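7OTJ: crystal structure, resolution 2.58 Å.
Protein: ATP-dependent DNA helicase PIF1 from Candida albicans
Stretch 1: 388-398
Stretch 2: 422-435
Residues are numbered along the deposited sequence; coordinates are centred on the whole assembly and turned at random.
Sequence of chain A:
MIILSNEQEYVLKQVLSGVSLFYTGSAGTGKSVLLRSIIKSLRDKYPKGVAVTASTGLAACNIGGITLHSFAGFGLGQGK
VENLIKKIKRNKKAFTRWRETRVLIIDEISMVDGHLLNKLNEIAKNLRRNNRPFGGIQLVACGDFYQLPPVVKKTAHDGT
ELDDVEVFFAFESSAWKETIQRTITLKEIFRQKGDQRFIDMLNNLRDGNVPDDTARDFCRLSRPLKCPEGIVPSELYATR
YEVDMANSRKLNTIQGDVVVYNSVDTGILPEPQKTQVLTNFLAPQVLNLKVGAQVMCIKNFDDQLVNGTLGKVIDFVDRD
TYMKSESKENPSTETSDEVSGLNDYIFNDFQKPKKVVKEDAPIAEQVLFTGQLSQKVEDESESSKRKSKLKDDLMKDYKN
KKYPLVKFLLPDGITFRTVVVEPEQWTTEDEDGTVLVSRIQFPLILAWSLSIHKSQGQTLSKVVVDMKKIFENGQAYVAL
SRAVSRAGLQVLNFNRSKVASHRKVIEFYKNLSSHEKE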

# COMPACT_ATOMS: atom_id res chain seq x y z
N SER A 388 27.15 -9.55 -12.85
CA SER A 388 27.50 -9.51 -14.27
C SER A 388 26.65 -8.49 -15.02
O SER A 388 27.13 -7.82 -15.94
CB SER A 388 27.34 -10.90 -14.89
OG SER A 388 25.99 -11.34 -14.83
N LYS A 389 25.39 -8.36 -14.61
CA LYS A 389 24.47 -7.45 -15.28
C LYS A 389 24.66 -6.01 -14.82
O LYS A 389 24.38 -5.08 -15.60
CB LYS A 389 23.03 -7.88 -15.04
CG LYS A 389 22.67 -9.22 -15.67
CD LYS A 389 21.19 -9.52 -15.51
CE LYS A 389 20.82 -10.82 -16.18
NZ LYS A 389 19.36 -11.08 -16.07
N LEU A 390 25.08 -5.80 -13.57
CA LEU A 390 25.31 -4.46 -13.04
C LEU A 390 26.12 -3.60 -14.00
O LEU A 390 25.70 -2.51 -14.40
CB LEU A 390 26.00 -4.56 -11.67
CG LEU A 390 26.25 -3.29 -10.84
CD1 LEU A 390 27.63 -2.72 -11.11
CD2 LEU A 390 25.17 -2.23 -11.05
N LYS A 391 27.32 -4.08 -14.37
CA LYS A 391 28.13 -3.37 -15.36
C LYS A 391 27.39 -3.23 -16.69
O LYS A 391 27.42 -2.16 -17.31
CB LYS A 391 29.47 -4.09 -15.54
CG LYS A 391 30.37 -4.01 -14.32
CD LYS A 391 31.78 -4.47 -14.64
CE LYS A 391 32.71 -4.26 -13.46
NZ LYS A 391 34.12 -4.64 -13.79
N ASP A 392 26.75 -4.31 -17.16
CA ASP A 392 25.94 -4.26 -18.37
C ASP A 392 24.86 -3.18 -18.32
O ASP A 392 24.31 -2.82 -19.36
CB ASP A 392 25.30 -5.63 -18.63
CG ASP A 392 26.32 -6.75 -18.75
OD1 ASP A 392 27.49 -6.45 -19.11
OD2 ASP A 392 25.97 -7.92 -18.50
N ASP A 393 24.55 -2.67 -17.13
CA ASP A 393 23.57 -1.60 -16.94
C ASP A 393 24.20 -0.28 -16.51
O ASP A 393 23.54 0.76 -16.60
CB ASP A 393 22.51 -2.02 -15.92
CG ASP A 393 21.67 -3.19 -16.40
OD1 ASP A 393 21.40 -3.28 -17.62
OD2 ASP A 393 21.27 -4.03 -15.56
N LEU A 394 25.45 -0.30 -16.03
CA LEU A 394 26.15 0.93 -15.68
C LEU A 394 26.46 1.76 -16.92
O LEU A 394 26.51 2.99 -16.84
CB LEU A 394 27.44 0.62 -14.92
CG LEU A 394 27.33 0.30 -13.43
CD1 LEU A 394 28.71 0.25 -12.80
CD2 LEU A 394 26.45 1.32 -12.73
N MET A 395 26.71 1.10 -18.06
CA MET A 395 26.93 1.82 -19.31
C MET A 395 25.78 2.77 -19.61
O MET A 395 26.00 3.91 -20.04
CB MET A 395 27.12 0.83 -20.46
CG MET A 395 28.46 0.10 -20.45
SD MET A 395 29.86 1.19 -20.80
CE MET A 395 31.22 0.02 -20.84
N LYS A 396 24.54 2.32 -19.39
CA LYS A 396 23.38 3.17 -19.63
C LYS A 396 23.33 4.38 -18.70
O LYS A 396 22.69 5.38 -19.04
CB LYS A 396 22.11 2.35 -19.49
CG LYS A 396 22.00 1.21 -20.50
CD LYS A 396 21.54 -0.07 -19.83
CE LYS A 396 20.23 0.12 -19.10
NZ LYS A 396 19.12 0.53 -20.01
N ASP A 397 23.98 4.32 -17.54
CA ASP A 397 24.00 5.44 -16.59
C ASP A 397 24.94 6.53 -17.11
O ASP A 397 26.16 6.49 -16.89
CB ASP A 397 24.43 4.98 -15.20
CG ASP A 397 23.37 4.12 -14.52
OD1 ASP A 397 23.25 2.92 -14.87
OD2 ASP A 397 22.67 4.63 -13.63
N TYR A 398 24.38 7.51 -17.82
CA TYR A 398 25.14 8.70 -18.20
C TYR A 398 25.44 9.60 -17.01
O TYR A 398 26.28 10.51 -17.14
CB TYR A 398 24.40 9.48 -19.28
CG TYR A 398 24.34 8.76 -20.61
CD1 TYR A 398 25.40 8.85 -21.52
CD2 TYR A 398 23.24 7.99 -20.96
CE1 TYR A 398 25.35 8.19 -22.73
CE2 TYR A 398 23.19 7.32 -22.18
CZ TYR A 398 24.25 7.43 -23.06
OH TYR A 398 24.20 6.77 -24.26
N GLU A 422 21.02 8.15 -5.54
CA GLU A 422 21.52 7.76 -6.85
C GLU A 422 20.41 7.20 -7.72
O GLU A 422 19.37 6.77 -7.22
CB GLU A 422 22.64 6.73 -6.68
CG GLU A 422 23.89 7.26 -6.01
CD GLU A 422 25.02 6.26 -6.00
OE1 GLU A 422 24.83 5.14 -5.49
OE2 GLU A 422 26.11 6.59 -6.52
N PRO A 423 20.58 7.20 -9.04
CA PRO A 423 19.56 6.61 -9.91
C PRO A 423 19.53 5.09 -9.79
O PRO A 423 20.55 4.44 -9.50
CB PRO A 423 19.99 7.05 -11.32
CG PRO A 423 21.45 7.28 -11.21
CD PRO A 423 21.67 7.82 -9.82
N GLU A 424 18.35 4.53 -10.02
CA GLU A 424 18.11 3.09 -9.93
C GLU A 424 17.47 2.61 -11.23
O GLU A 424 16.99 3.40 -12.04
CB GLU A 424 17.19 2.75 -8.75
CG GLU A 424 17.83 2.97 -7.40
CD GLU A 424 19.05 2.11 -7.21
OE1 GLU A 424 20.12 2.67 -6.86
OE2 GLU A 424 18.96 0.88 -7.42
N GLN A 425 17.48 1.29 -11.42
CA GLN A 425 16.92 0.68 -12.62
C GLN A 425 15.72 -0.19 -12.25
O GLN A 425 15.80 -1.02 -11.34
CB GLN A 425 17.97 -0.16 -13.36
CG GLN A 425 17.45 -0.77 -14.65
CD GLN A 425 18.39 -1.79 -15.26
OE1 GLN A 425 19.22 -2.39 -14.57
NE2 GLN A 425 18.27 -1.99 -16.56
N TRP A 426 14.62 0.00 -12.98
CA TRP A 426 13.46 -0.87 -12.93
C TRP A 426 13.36 -1.61 -14.25
O TRP A 426 13.48 -1.00 -15.32
CB TRP A 426 12.17 -0.08 -12.66
CG TRP A 426 12.09 0.54 -11.28
CD1 TRP A 426 11.42 0.05 -10.21
CD2 TRP A 426 12.71 1.76 -10.85
NE1 TRP A 426 11.57 0.89 -9.13
CE2 TRP A 426 12.36 1.94 -9.50
CE3 TRP A 426 13.52 2.71 -11.48
CZ2 TRP A 426 12.79 3.04 -8.76
CZ3 TRP A 426 13.95 3.80 -10.74
CH2 TRP A 426 13.58 3.96 -9.40
N THR A 427 13.14 -2.92 -14.19
CA THR A 427 13.16 -3.77 -15.37
C THR A 427 11.91 -4.61 -15.43
O THR A 427 11.45 -5.13 -14.40
CB THR A 427 14.39 -4.68 -15.39
OG1 THR A 427 14.37 -5.53 -14.23
CG2 THR A 427 15.68 -3.88 -15.42
N THR A 428 11.31 -4.68 -16.61
CA THR A 428 10.43 -5.78 -16.97
C THR A 428 11.28 -6.88 -17.60
O THR A 428 12.05 -6.61 -18.53
CB THR A 428 9.34 -5.30 -17.93
OG1 THR A 428 8.43 -4.45 -17.22
CG2 THR A 428 8.58 -6.47 -18.50
N GLU A 429 11.15 -8.10 -17.11
CA GLU A 429 12.06 -9.16 -17.52
C GLU A 429 11.27 -10.40 -17.92
O GLU A 429 10.05 -10.48 -17.77
CB GLU A 429 13.06 -9.52 -16.41
CG GLU A 429 14.12 -8.46 -16.16
CD GLU A 429 15.12 -8.88 -15.09
OE1 GLU A 429 15.69 -7.99 -14.42
OE2 GLU A 429 15.33 -10.10 -14.91
N ASP A 430 12.01 -11.38 -18.45
CA ASP A 430 11.51 -12.73 -18.63
C ASP A 430 12.20 -13.63 -17.62
O ASP A 430 13.29 -13.31 -17.12
CB ASP A 430 11.74 -13.23 -20.07
CG ASP A 430 13.21 -13.50 -20.38
OD1 ASP A 430 14.09 -13.01 -19.65
OD2 ASP A 430 13.48 -14.20 -21.38
N GLU A 431 11.55 -14.75 -17.32
CA GLU A 431 11.99 -15.61 -16.23
C GLU A 431 13.46 -15.98 -16.33
O GLU A 431 14.11 -16.23 -15.30
CB GLU A 431 11.11 -16.86 -16.20
CG GLU A 431 9.63 -16.56 -15.95
CD GLU A 431 8.86 -16.19 -17.22
OE1 GLU A 431 9.44 -16.29 -18.32
OE2 GLU A 431 7.68 -15.78 -17.10
N ASP A 432 14.03 -16.01 -17.53
CA ASP A 432 15.43 -16.36 -17.67
C ASP A 432 16.38 -15.23 -17.34
O ASP A 432 17.57 -15.48 -17.13
CB ASP A 432 15.71 -16.87 -19.09
CG ASP A 432 15.31 -18.31 -19.27
OD1 ASP A 432 15.25 -19.06 -18.27
OD2 ASP A 432 15.06 -18.70 -20.42
N GLY A 433 15.90 -13.99 -17.29
CA GLY A 433 16.75 -12.87 -16.93
C GLY A 433 16.94 -11.84 -18.03
O GLY A 433 17.65 -10.84 -17.80
N THR A 434 16.36 -12.02 -19.20
CA THR A 434 16.51 -11.07 -20.30
C THR A 434 15.60 -9.88 -20.06
O THR A 434 14.37 -10.03 -20.02
CB THR A 434 16.19 -11.74 -21.63
OG1 THR A 434 17.10 -12.83 -21.86
CG2 THR A 434 16.30 -10.75 -22.77
N VAL A 435 16.18 -8.70 -19.89
CA VAL A 435 15.39 -7.52 -19.59
C VAL A 435 14.67 -7.08 -20.86
O VAL A 435 15.29 -6.90 -21.91
CB VAL A 435 16.27 -6.39 -19.03
CG1 VAL A 435 17.58 -6.32 -19.78
CG2 VAL A 435 15.55 -5.06 -19.12

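The contact is small and mostly polar, burying 254 Å² over both sides. A short helix and the turn after it lie beside a strand and the turn that follows. The CA atoms of K389 and G433 are 9.6 Å apart, those of D393 and Q425 8.3 Å, and those of D397 and P423 8.1 Å, so side chains must bridge the gap.

One hydrogen bond crosses the contact. K389 NZ donates to G433 O at 2.4 Å, which is very short. The lysine reaches it with an extended chain, m at chi1 and t from chi2 to chi4. G433 closes the type I turn that starts at D430. Its phi of 117° and psi of -1° call for glycine, because a CB would be jammed against the carbonyl O of the residue before. That CB would also lie 2.7 Å from K389 NZ, a clash.

The turn is held from within. G433 N donates to D430 O at 2.7 Å, and D430 N to T434 O at 3.1 Å. The D430 carboxylate adds a bond from T434 N to D430 OD1 at 2.5 Å and a weak one from G433 N to D430 OD1 at 3.1 Å.

Opposite charges meet only loosely. K389 NZ is 4.3 Å from E429 OE2, beyond a salt bridge. On the same glutamate, E429 OE1 accepts a hydrogen bond from T427 OG1 at 2.8 Å.

Q425 has the largest covered area of any residue here. Its CA-to-CB bond points toward the other stretch, and the side chain, with chi1 and chi2 both t, ends close to the D393 carboxylate. The amide is probably turned over in the model, so the bonding of this pair is left open.

Van der Waals packing includes the contact of D397 with P423. D397 OD2 is 3.8 Å from P423 CG, and both residues direct their CA-to-CB bonds toward the opposing stretch.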